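Local coordinates for protein FAD-dependent pyridine nucleotide-disulphide oxidoreductase (PDB 3IWA) that probably catalyses electron transfer between a reduced nicotinamide nucleotide and an acceptor through a bound FAD, as in the pyridine nucleotide-disulphide oxidoreductase family, at residues T87-I92 with T260-D265; V218-E223 with R243-D248; I322-N325 with D330-F333; L390-P395 with N455-V460. One frame throughout, in Å; residues are numbered along the deposited sequence.

Contact 1: T87-I92 with T260-D265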
loop_
_atom_site.group_PDB
_atom_site.type_symbol
_atom_site.label_atom_id
_atom_site.label_comp_id
_atom_site.label_asym_id
_atom_site.label_seq_id
_atom_site.Cartn_x
_atom_site.Cartn_y
_atom_site.Cartn_z
ATOM N N THR A 87 -22.770 -14.413 -32.052
ATOM C CA THR A 87 -22.921 -15.866 -31.935
ATOM C C THR A 87 -23.227 -16.232 -30.496
ATOM O O THR A 87 -22.607 -15.696 -29.587
ATOM C CB THR A 87 -21.619 -16.574 -32.332
ATOM O OG1 THR A 87 -21.194 -16.090 -33.607
ATOM C CG2 THR A 87 -21.797 -18.038 -32.400
ATOM N N ARG A 88 -24.166 -17.155 -30.299
ATOM C CA ARG A 88 -24.574 -17.604 -28.962
ATOM C C ARG A 88 -24.338 -19.072 -28.726
ATOM O O ARG A 88 -24.662 -19.882 -29.570
ATOM C CB ARG A 88 -26.064 -17.387 -28.756
ATOM C CG ARG A 88 -26.421 -15.979 -28.445
ATOM C CD ARG A 88 -27.777 -15.851 -27.789
ATOM N NE ARG A 88 -27.651 -15.409 -26.392
ATOM C CZ ARG A 88 -28.061 -16.102 -25.333
ATOM N NH1 ARG A 88 -28.647 -17.291 -25.479
ATOM N NH2 ARG A 88 -27.894 -15.596 -24.124
ATOM N N ALA A 89 -23.820 -19.418 -27.554
ATOM C CA ALA A 89 -23.811 -20.815 -27.129
ATOM C C ALA A 89 -25.223 -21.112 -26.665
ATOM O O ALA A 89 -25.826 -20.308 -25.959
ATOM C CB ALA A 89 -22.817 -21.059 -26.013
ATOM N N HIS A 90 -25.755 -22.247 -27.098
ATOM C CA HIS A 90 -27.138 -22.621 -26.787
ATOM C C HIS A 90 -27.139 -23.640 -25.674
ATOM O O HIS A 90 -27.994 -23.587 -24.800
ATOM C CB HIS A 90 -27.856 -23.156 -28.040
ATOM C CG HIS A 90 -29.106 -23.931 -27.751
ATOM N ND1 HIS A 90 -29.156 -25.308 -27.829
ATOM C CD2 HIS A 90 -30.352 -23.527 -27.397
ATOM C CE1 HIS A 90 -30.370 -25.721 -27.515
ATOM N NE2 HIS A 90 -31.117 -24.661 -27.251
ATOM N N ALA A 91 -26.171 -24.544 -25.694
ATOM C CA ALA A 91 -26.101 -25.600 -24.701
ATOM C C ALA A 91 -24.696 -26.133 -24.605
ATOM O O ALA A 91 -23.950 -26.081 -25.571
ATOM C CB ALA A 91 -27.056 -26.756 -25.058
ATOM N N ILE A 92 -24.362 -26.661 -23.436
ATOM C CA ILE A 92 -23.099 -27.325 -23.215
ATOM C C ILE A 92 -23.359 -28.789 -22.923
ATOM O O ILE A 92 -24.146 -29.107 -22.052
ATOM C CB ILE A 92 -22.333 -26.697 -22.038
ATOM C CG1 ILE A 92 -21.921 -25.270 -22.399
ATOM C CG2 ILE A 92 -21.080 -27.535 -21.686
ATOM C CD1 ILE A 92 -21.325 -24.524 -21.279
ATOM N N THR A 260 -25.887 -16.775 -15.762
ATOM C CA THR A 260 -25.441 -18.186 -15.720
ATOM C C THR A 260 -26.457 -19.295 -16.198
ATOM O O THR A 260 -26.245 -20.494 -15.957
ATOM C CB THR A 260 -24.954 -18.523 -14.283
ATOM O OG1 THR A 260 -25.970 -18.149 -13.372
ATOM C CG2 THR A 260 -23.702 -17.732 -13.928
ATOM N N GLN A 261 -27.502 -18.909 -16.927
ATOM C CA GLN A 261 -28.463 -19.902 -17.438
ATOM C C GLN A 261 -27.793 -21.096 -18.142
ATOM O O GLN A 261 -28.146 -22.241 -17.895
ATOM C CB GLN A 261 -29.502 -19.285 -18.369
ATOM C CG GLN A 261 -30.662 -20.263 -18.729
ATOM C CD GLN A 261 -31.528 -20.676 -17.507
ATOM O OE1 GLN A 261 -31.880 -19.834 -16.681
ATOM N NE2 GLN A 261 -31.881 -21.975 -17.408
ATOM N N LEU A 262 -26.813 -20.806 -18.980
ATOM C CA LEU A 262 -26.013 -21.799 -19.683
ATOM C C LEU A 262 -25.242 -22.734 -18.748
ATOM O O LEU A 262 -25.109 -23.909 -19.020
ATOM C CB LEU A 262 -25.060 -21.071 -20.634
ATOM C CG LEU A 262 -24.330 -21.906 -21.683
ATOM C CD1 LEU A 262 -25.246 -22.346 -22.853
ATOM C CD2 LEU A 262 -23.129 -21.136 -22.223
ATOM N N ALA A 263 -24.725 -22.230 -17.644
ATOM C CA ALA A 263 -24.078 -23.094 -16.660
ATOM C C ALA A 263 -25.112 -23.947 -15.958
ATOM O O ALA A 263 -24.872 -25.132 -15.693
ATOM C CB ALA A 263 -23.311 -22.271 -15.615
ATOM N N ARG A 264 -26.236 -23.324 -15.628
ATOM C CA ARG A 264 -27.332 -24.005 -14.946
ATOM C C ARG A 264 -27.838 -25.199 -15.773
ATOM O O ARG A 264 -27.921 -26.318 -15.267
ATOM C CB ARG A 264 -28.498 -23.042 -14.670
ATOM C CG ARG A 264 -29.575 -23.671 -13.788
ATOM C CD ARG A 264 -30.753 -22.739 -13.403
ATOM N NE ARG A 264 -30.338 -21.542 -12.667
ATOM C CZ ARG A 264 -30.065 -21.478 -11.358
ATOM N NH1 ARG A 264 -30.167 -22.552 -10.584
ATOM N NH2 ARG A 264 -29.701 -20.313 -10.812
ATOM N N ASP A 265 -28.160 -24.942 -17.038
ATOM C CA ASP A 265 -28.634 -25.986 -17.952
ATOM C C ASP A 265 -27.613 -27.122 -18.115
ATOM O O ASP A 265 -27.980 -28.263 -18.318
ATOM C CB ASP A 265 -28.938 -25.391 -19.335
ATOM C CG ASP A 265 -30.071 -24.347 -19.302
ATOM O OD1 ASP A 265 -30.874 -24.320 -18.348
ATOM O OD2 ASP A 265 -30.153 -23.540 -20.242
#
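Ala89, His90, Ala91 and Ile92, consecutive residues of the strand, all touch one side chain of the facing helix, that of Leu262. The strand 87-92 and the helix 261-265 run nearly the same way, their segment axes at 27° and 7.6 Å apart at the closest. Ala89 comes first: its CB points at the helix and lies 3.8 Å from Leu262 CD2, while its backbone N is bonded to the side-chain oxygen of Gln36. His90 sets its CB away from the helix, and its backbone makes the contact; the carbonyl O of His90 is 3.6 Å from Leu262 CD1. The same methyl then reaches the peptide N of Ala91, at 3.7 Å, so one branch of the leucine lies against the peptide joining these two residues. Ile92 closes the series. Its CG1 stands anti to the carbonyl carbon (chi1 -66°), and the extended arm carries CD1 to 4.0 Å from Leu262 CD2, the two side chains crossing at about a right angle. Leu262 starts off neither toward nor away from the strand; with CG anti to its backbone N (chi1 -167°), the branch swings over, CD1 onto the backbone and CD2 touching both Ala89 CB and Ile92 CD1. Ile92 also packs on Leu117 and Leu119 of strand 116-119, and the strand pairs with 98-103. The arrangement is apolar packing of a short helix on the edge strand of a three-stranded antiparallel sheet, the kind that accompanies the parallel Rossmann-type sheet in two-dinucleotide-binding-domain flavoproteins.

Contact 2: V218-E223 with R243-D248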
loop_
_atom_site.group_PDB
_atom_site.type_symbol
_atom_site.label_atom_id
_atom_site.label_comp_id
_atom_site.label_asym_id
_atom_site.label_seq_id
_atom_site.Cartn_x
_atom_site.Cartn_y
_atom_site.Cartn_z
ATOM N N VAL A 218 -27.950 16.022 -8.379
ATOM C CA VAL A 218 -28.917 15.868 -7.320
ATOM C C VAL A 218 -28.928 14.413 -6.880
ATOM O O VAL A 218 -28.892 13.496 -7.731
ATOM C CB VAL A 218 -30.322 16.268 -7.803
ATOM C CG1 VAL A 218 -31.379 16.023 -6.699
ATOM C CG2 VAL A 218 -30.316 17.743 -8.273
ATOM N N VAL A 219 -29.022 14.199 -5.565
ATOM C CA VAL A 219 -29.066 12.856 -4.992
ATOM C C VAL A 219 -30.296 12.605 -4.131
ATOM O O VAL A 219 -30.593 13.362 -3.239
ATOM C CB VAL A 219 -27.794 12.585 -4.166
ATOM C CG1 VAL A 219 -27.801 11.160 -3.628
ATOM C CG2 VAL A 219 -26.553 12.846 -5.016
ATOM N N HIS A 220 -31.003 11.520 -4.384
ATOM C CA HIS A 220 -32.116 11.147 -3.536
ATOM C C HIS A 220 -31.829 9.773 -2.997
ATOM O O HIS A 220 -31.589 8.843 -3.775
ATOM C CB HIS A 220 -33.458 11.136 -4.302
ATOM C CG HIS A 220 -33.840 12.466 -4.886
ATOM N ND1 HIS A 220 -34.128 13.567 -4.111
ATOM C CD2 HIS A 220 -33.972 12.872 -6.176
ATOM C CE1 HIS A 220 -34.412 14.592 -4.897
ATOM N NE2 HIS A 220 -34.324 14.196 -6.154
ATOM N N THR A 221 -31.858 9.661 -1.671
ATOM C CA THR A 221 -31.734 8.396 -0.949
ATOM C C THR A 221 -33.047 8.018 -0.240
ATOM O O THR A 221 -33.975 8.820 -0.127
ATOM C CB THR A 221 -30.548 8.453 0.070
ATOM O OG1 THR A 221 -30.652 9.614 0.899
ATOM C CG2 THR A 221 -29.211 8.501 -0.673
ATOM N N GLY A 222 -33.123 6.796 0.260
ATOM C CA GLY A 222 -34.363 6.296 0.788
ATOM C C GLY A 222 -35.535 6.478 -0.169
ATOM O O GLY A 222 -36.655 6.729 0.274
ATOM N N GLU A 223 -35.286 6.301 -1.473
ATOM C CA GLU A 223 -36.269 6.599 -2.509
ATOM C C GLU A 223 -36.378 5.483 -3.537
ATOM O O GLU A 223 -35.377 5.040 -4.099
ATOM C CB GLU A 223 -35.904 7.910 -3.175
ATOM C CG GLU A 223 -37.015 8.446 -4.070
ATOM C CD GLU A 223 -36.984 9.932 -4.263
ATOM O OE1 GLU A 223 -36.489 10.666 -3.390
ATOM O OE2 GLU A 223 -37.516 10.372 -5.299
ATOM N N ARG A 243 -41.607 11.544 -5.859
ATOM C CA ARG A 243 -41.629 12.592 -6.872
ATOM C C ARG A 243 -41.711 12.042 -8.286
ATOM O O ARG A 243 -41.686 10.826 -8.503
ATOM C CB ARG A 243 -40.410 13.525 -6.728
ATOM C CG ARG A 243 -39.094 13.007 -7.366
ATOM C CD ARG A 243 -37.822 13.530 -6.658
ATOM N NE ARG A 243 -37.746 13.041 -5.275
ATOM C CZ ARG A 243 -37.639 13.802 -4.179
ATOM N NH1 ARG A 243 -37.584 13.227 -2.991
ATOM N NH2 ARG A 243 -37.557 15.124 -4.245
ATOM N N THR A 244 -41.810 12.971 -9.232
ATOM C CA THR A 244 -41.736 12.686 -10.660
ATOM C C THR A 244 -40.505 13.404 -11.222
ATOM O O THR A 244 -40.325 14.602 -10.988
ATOM C CB THR A 244 -43.011 13.160 -11.411
ATOM O OG1 THR A 244 -44.133 12.380 -10.979
ATOM C CG2 THR A 244 -42.853 13.017 -12.947
ATOM N N LEU A 245 -39.649 12.658 -11.932
ATOM C CA LEU A 245 -38.441 13.215 -12.546
ATOM C C LEU A 245 -38.547 13.033 -14.043
ATOM O O LEU A 245 -38.911 11.966 -14.532
ATOM C CB LEU A 245 -37.184 12.486 -12.050
ATOM C CG LEU A 245 -36.858 12.535 -10.554
ATOM C CD1 LEU A 245 -35.992 11.372 -10.145
ATOM C CD2 LEU A 245 -36.205 13.862 -10.183
ATOM N N ASP A 246 -38.236 14.080 -14.777
ATOM C CA ASP A 246 -38.102 13.951 -16.223
ATOM C C ASP A 246 -36.753 13.283 -16.542
ATOM O O ASP A 246 -35.713 13.708 -16.028
ATOM C CB ASP A 246 -38.173 15.329 -16.919
ATOM C CG ASP A 246 -39.552 16.003 -16.812
ATOM O OD1 ASP A 246 -40.583 15.373 -17.139
ATOM O OD2 ASP A 246 -39.580 17.195 -16.446
ATOM N N ALA A 247 -36.782 12.264 -17.390
ATOM C CA ALA A 247 -35.568 11.646 -17.894
ATOM C C ALA A 247 -35.764 11.132 -19.303
ATOM O O ALA A 247 -36.667 10.355 -19.539
ATOM C CB ALA A 247 -35.144 10.485 -17.003
ATOM N N ASP A 248 -34.892 11.540 -20.223
ATOM C CA ASP A 248 -34.812 10.901 -21.533
ATOM C C ASP A 248 -33.743 9.803 -21.564
ATOM O O ASP A 248 -33.638 9.056 -22.523
ATOM C CB ASP A 248 -34.598 11.930 -22.669
ATOM C CG ASP A 248 -33.521 12.964 -22.349
ATOM O OD1 ASP A 248 -32.421 12.934 -22.948
ATOM O OD2 ASP A 248 -33.774 13.835 -21.514
#
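Glu223 and Arg243 mark the nearest backbone approach, yet their CA atoms are still 9.1 Å apart, so the segments 218-223 and 243-248 meet through side chains. Strand 218-220 is an outermost strand of the five-stranded parallel sheet of a Rossmann-type domain, and 244-246 an outermost strand of the antiparallel three-stranded sheet that accompanies it. Arg243 does most of the joining. It reaches across with a bend at chi3 (64°), which turns the guanidinium flat onto the ring of His220: the two centres are 3.7 Å apart and the planes differ by 19°. NE sits over the middle of the ring, and the guanidinium carbon CZ lies 3.4 Å from His220 CE1. The CD methylene adds a CH-pi contact over the same face, 4.0 Å from the ring centroid. Leu245 CD2 approaches the ring obliquely, at 4.5 Å from His220 NE2. At its edge, the same guanidinium is held side-on by Glu223, whose chain is extended beyond CG and whose carboxylate is nearly coplanar with it. Two nitrogens grip two oxygens, which should fix the rotation of the guanidinium over the ring. Glu223 OE2 also accepts a bond from Thr240, whose hydroxyl is bonded to the backbone N of Arg243 as well. The two halves of the salt bridge are unequal: Arg243 NH1 reaches Glu223 OE1 at 2.8 Å but bent and tilted from both planes, whereas Arg243 NE meets the syn lone pair of Glu223 OE2 at 2.7 Å and 163°.

Contact 3: I322-N325 with D330-F333; sequences IGTN and DATF
The carboxamide of Asn325 is turned edge-on to the backbone of Ala331 and bonds to both its N-H and its C=O, the N-H weakly. Its CG is anti to the carbonyl carbon (chi1 -66°), and the torsion carries the amide from the last turn of helix 314-326 to the chain of Ala331. On one side Asn325 ND2 donates to Ala331 O at 2.7 Å, nearly straight at 168°; the acceptor lies in the amide plane, while the nitrogen is somewhat tilted from the plane of the carbonyl. On the other, Asn325 OD1 accepts a weak bond from Ala331 N, 2.9 Å long but bent to 122°. Two bonds to one residue would limit rotation of the amide. Ala331 answers with its methyl, which points at the helix: CB is 3.8 Å from Thr324 CG2 and 3.7 Å from Asn325 OD1. Thr324 offers that methyl to the alanine while its hydroxyl is bonded to Arg21 NE and to Arg320 O. The side chain of Asp330 sets out away from the helix, and its OD1 forms a salt bridge with Arg281, whose backbone O takes a second bond from Asn325 ND2. The contact therefore folds the loop back on the last turn of helix 314-326. Beyond Ala331 the hydroxyl of Thr332 is hydrogen-bonded to Glu430 of the second subunit, while Ile322 packs on helix 14-25 and on Phe290 of strand 289-291.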
loop_
_atom_site.group_PDB
_atom_site.type_symbol
_atom_site.label_atom_id
_atom_site.label_comp_id
_atom_site.label_asym_id
_atom_site.label_seq_id
_atom_site.Cartn_x
_atom_site.Cartn_y
_atom_site.Cartn_z
ATOM N N ILE A 322 -6.562 -18.422 -15.329
ATOM C CA ILE A 322 -7.273 -19.387 -16.136
ATOM C C ILE A 322 -6.396 -19.749 -17.357
ATOM O O ILE A 322 -6.235 -20.910 -17.697
ATOM C CB ILE A 322 -8.691 -18.926 -16.574
ATOM C CG1 ILE A 322 -9.613 -18.807 -15.354
ATOM C CG2 ILE A 322 -9.230 -19.909 -17.654
ATOM C CD1 ILE A 322 -10.911 -18.018 -15.579
ATOM N N GLY A 323 -5.780 -18.759 -17.968
ATOM C CA GLY A 323 -4.834 -18.983 -19.079
ATOM C C GLY A 323 -3.731 -20.005 -18.840
ATOM O O GLY A 323 -3.474 -20.895 -19.666
ATOM N N THR A 324 -3.093 -19.870 -17.690
ATOM C CA THR A 324 -2.014 -20.726 -17.232
ATOM C C THR A 324 -2.513 -22.127 -16.936
ATOM O O THR A 324 -1.841 -23.130 -17.259
ATOM C CB THR A 324 -1.371 -20.047 -15.968
ATOM O OG1 THR A 324 -0.821 -18.789 -16.366
ATOM C CG2 THR A 324 -0.284 -20.885 -15.310
ATOM N N ASN A 325 -3.685 -22.222 -16.309
ATOM C CA ASN A 325 -4.230 -23.522 -15.984
ATOM C C ASN A 325 -4.791 -24.261 -17.219
ATOM O O ASN A 325 -4.785 -25.463 -17.214
ATOM C CB ASN A 325 -5.259 -23.419 -14.853
ATOM C CG ASN A 325 -4.615 -22.996 -13.549
ATOM O OD1 ASN A 325 -3.391 -23.068 -13.446
ATOM N ND2 ASN A 325 -5.420 -22.566 -12.545
ATOM N N ASP A 330 -0.605 -24.786 -12.631
ATOM C CA ASP A 330 -1.358 -24.922 -11.390
ATOM C C ASP A 330 -1.297 -23.588 -10.627
ATOM O O ASP A 330 -1.035 -23.532 -9.434
ATOM C CB ASP A 330 -0.804 -26.087 -10.574
ATOM C CG ASP A 330 -1.750 -26.558 -9.481
ATOM O OD1 ASP A 330 -2.979 -26.644 -9.712
ATOM O OD2 ASP A 330 -1.248 -26.862 -8.377
ATOM N N ALA A 331 -1.524 -22.515 -11.361
ATOM C CA ALA A 331 -1.743 -21.190 -10.789
ATOM C C ALA A 331 -3.072 -21.100 -9.990
ATOM O O ALA A 331 -4.078 -21.698 -10.371
ATOM C CB ALA A 331 -1.704 -20.121 -11.924
ATOM N N THR A 332 -3.039 -20.346 -8.882
ATOM C CA THR A 332 -4.188 -20.161 -7.994
ATOM C C THR A 332 -4.587 -18.699 -7.771
ATOM O O THR A 332 -3.776 -17.798 -7.859
ATOM C CB THR A 332 -3.933 -20.802 -6.617
ATOM O OG1 THR A 332 -2.819 -20.162 -5.987
ATOM C CG2 THR A 332 -3.646 -22.291 -6.763
ATOM N N PHE A 333 -5.863 -18.495 -7.505
ATOM C CA PHE A 333 -6.436 -17.187 -7.154
ATOM C C PHE A 333 -7.262 -17.442 -5.907
ATOM O O PHE A 333 -8.230 -18.202 -5.953
ATOM C CB PHE A 333 -7.304 -16.645 -8.282
ATOM C CG PHE A 333 -7.720 -15.244 -8.078
ATOM C CD1 PHE A 333 -6.880 -14.195 -8.421
ATOM C CD2 PHE A 333 -8.937 -14.953 -7.487
ATOM C CE1 PHE A 333 -7.274 -12.891 -8.196
ATOM C CE2 PHE A 333 -9.316 -13.668 -7.266
ATOM C CZ PHE A 333 -8.504 -12.643 -7.617
#

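Contact 4: L390-P395 with N455-V460; sequences LVVDRP and NVADNV
Leu390 and Val392, two residues apart on strand 386-393, both meet the methyl of Ala457 on helix 449-461. In Leu390 the CB points at the helix, and CG stands anti to the backbone N (chi1 -165°). From CG the branch CD2 ends 4.0 Å from Ala457 CB; it is the one atom of this leucine to come so near the helix segment, and the side chain also packs on Val399 and Ile402 of strand 399-406. Val392 works in the same way with a shorter arm. Its CG2, anti to the carbonyl carbon, comes to 4.1 Å from Ala457 CB, and the valine also rests on Val429 of helix 429-433. Ala457 is nearest to Val392 along the backbone, at 7.6 Å between CA atoms, and a valine methyl and an alanine methyl meet between strand and helix. The strand belongs to the antiparallel sheet of the C-terminal dimerisation domain of this family, with helix 449-461 laid on that sheet. Ala457 itself also packs on Val369 of strand 366-372, the neighbour of 386-393. Further along, Arg394 leaves the end of the strand with a chain bent at chi3 (-147°), and its guanidinium brings NH1 edge-on to 4.2 Å from Val460 O, a distance without a hydrogen bond. On the helix, Asp458 starts away from the strand segment; its OD1 forms a salt bridge with Arg397 and its OD2 another with Arg320 of the second subunit.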
loop_
_atom_site.group_PDB
_atom_site.type_symbol
_atom_site.label_atom_id
_atom_site.label_comp_id
_atom_site.label_asym_id
_atom_site.label_seq_id
_atom_site.Cartn_x
_atom_site.Cartn_y
_atom_site.Cartn_z
ATOM N N LEU A 390 -11.534 2.811 9.963
ATOM C CA LEU A 390 -10.974 1.502 10.148
ATOM C C LEU A 390 -12.019 0.694 10.856
ATOM O O LEU A 390 -12.592 1.172 11.843
ATOM C CB LEU A 390 -9.701 1.584 11.006
ATOM C CG LEU A 390 -8.736 0.390 11.067
ATOM C CD1 LEU A 390 -7.984 0.253 9.722
ATOM C CD2 LEU A 390 -7.693 0.512 12.273
ATOM N N VAL A 391 -12.286 -0.513 10.353
ATOM C CA VAL A 391 -13.358 -1.345 10.891
ATOM C C VAL A 391 -12.761 -2.498 11.612
ATOM O O VAL A 391 -12.004 -3.256 11.049
ATOM C CB VAL A 391 -14.331 -1.841 9.785
ATOM C CG1 VAL A 391 -15.471 -2.552 10.399
ATOM C CG2 VAL A 391 -14.858 -0.674 8.943
ATOM N N VAL A 392 -13.117 -2.649 12.882
ATOM C CA VAL A 392 -12.404 -3.544 13.793
ATOM C C VAL A 392 -13.365 -4.464 14.523
ATOM O O VAL A 392 -14.389 -4.016 15.039
ATOM C CB VAL A 392 -11.639 -2.712 14.848
ATOM C CG1 VAL A 392 -10.963 -3.614 15.851
ATOM C CG2 VAL A 392 -10.645 -1.786 14.172
ATOM N N ASP A 393 -13.029 -5.744 14.612
ATOM C CA ASP A 393 -13.803 -6.638 15.414
ATOM C C ASP A 393 -13.377 -6.536 16.880
ATOM O O ASP A 393 -12.232 -6.808 17.181
ATOM C CB ASP A 393 -13.594 -8.076 14.964
ATOM C CG ASP A 393 -14.484 -9.058 15.726
ATOM O OD1 ASP A 393 -15.659 -8.709 15.928
ATOM O OD2 ASP A 393 -14.021 -10.159 16.092
ATOM N N ARG A 394 -14.293 -6.199 17.784
ATOM C CA ARG A 394 -13.942 -6.059 19.214
ATOM C C ARG A 394 -13.229 -7.248 19.852
ATOM O O ARG A 394 -12.118 -7.093 20.350
ATOM C CB ARG A 394 -15.149 -5.670 20.075
ATOM C CG ARG A 394 -15.307 -4.169 20.294
ATOM C CD ARG A 394 -16.196 -3.835 21.513
ATOM N NE ARG A 394 -16.945 -2.605 21.255
ATOM C CZ ARG A 394 -16.556 -1.368 21.597
ATOM N NH1 ARG A 394 -15.414 -1.147 22.261
ATOM N NH2 ARG A 394 -17.338 -0.324 21.284
ATOM N N PRO A 395 -13.851 -8.432 19.856
ATOM C CA PRO A 395 -13.224 -9.548 20.586
ATOM C C PRO A 395 -11.916 -10.126 20.052
ATOM O O PRO A 395 -11.137 -10.711 20.816
ATOM C CB PRO A 395 -14.290 -10.656 20.557
ATOM C CG PRO A 395 -15.444 -10.126 19.725
ATOM C CD PRO A 395 -15.284 -8.653 19.606
ATOM N N ASN A 455 -3.591 3.116 16.316
ATOM C CA ASN A 455 -3.436 3.571 17.708
ATOM C C ASN A 455 -4.777 4.036 18.316
ATOM O O ASN A 455 -5.116 3.640 19.436
ATOM C CB ASN A 455 -2.386 4.686 17.795
ATOM C CG ASN A 455 -0.961 4.208 17.378
ATOM O OD1 ASN A 455 -0.669 3.012 17.225
ATOM N ND2 ASN A 455 -0.099 5.159 17.207
ATOM N N VAL A 456 -5.535 4.839 17.563
ATOM C CA VAL A 456 -6.876 5.237 17.981
ATOM C C VAL A 456 -7.808 4.044 18.189
ATOM O O VAL A 456 -8.532 3.991 19.174
ATOM C CB VAL A 456 -7.527 6.230 17.022
ATOM C CG1 VAL A 456 -8.958 6.506 17.471
ATOM C CG2 VAL A 456 -6.717 7.509 16.936
ATOM N N ALA A 457 -7.737 3.039 17.323
ATOM C CA ALA A 457 -8.542 1.826 17.490
ATOM C C ALA A 457 -8.159 0.967 18.720
ATOM O O ALA A 457 -9.006 0.338 19.371
ATOM C CB ALA A 457 -8.439 0.989 16.222
ATOM N N ASP A 458 -6.865 0.857 18.982
ATOM C CA ASP A 458 -6.387 0.183 20.186
ATOM C C ASP A 458 -6.859 0.973 21.423
ATOM O O ASP A 458 -7.284 0.381 22.404
ATOM C CB ASP A 458 -4.862 0.057 20.140
ATOM C CG ASP A 458 -4.254 -0.392 21.459
ATOM O OD1 ASP A 458 -4.825 -1.218 22.186
ATOM O OD2 ASP A 458 -3.157 0.072 21.742
ATOM N N ASN A 459 -6.806 2.300 21.339
ATOM C CA ASN A 459 -7.377 3.162 22.372
ATOM C C ASN A 459 -8.921 3.034 22.528
ATOM O O ASN A 459 -9.440 2.882 23.656
ATOM C CB ASN A 459 -6.987 4.632 22.118
ATOM C CG ASN A 459 -5.511 4.899 22.372
ATOM O OD1 ASN A 459 -4.797 4.060 22.917
ATOM N ND2 ASN A 459 -5.047 6.051 21.938
ATOM N N VAL A 460 -9.660 3.099 21.410
ATOM C CA VAL A 460 -11.120 2.906 21.483
ATOM C C VAL A 460 -11.418 1.540 22.103
ATOM O O VAL A 460 -12.215 1.463 23.015
ATOM C CB VAL A 460 -11.842 3.081 20.136
ATOM C CG1 VAL A 460 -13.303 2.568 20.237
ATOM C CG2 VAL A 460 -11.807 4.519 19.700
#

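In the fold
The four contacts are spread through the chain and none touches another. Contact 2 falls, in sequence, between the two segments of contact 1, although their centres are 37 Å apart and their nearest atoms about 25 Å. Contacts 1 and 3 are the closest pair, with centres 23 Å apart. Contact 4 lies 47 Å from contact 1, centre to centre, on the opposite side of the chain's centre; contacts 2 and 3 are similarly opposed, at 45 Å. Contacts 3 and 4, 37 Å apart, both touch the second subunit. Neither FAD nor a nicotinamide nucleotide is present in the model, so the contacts are placed by the fold alone.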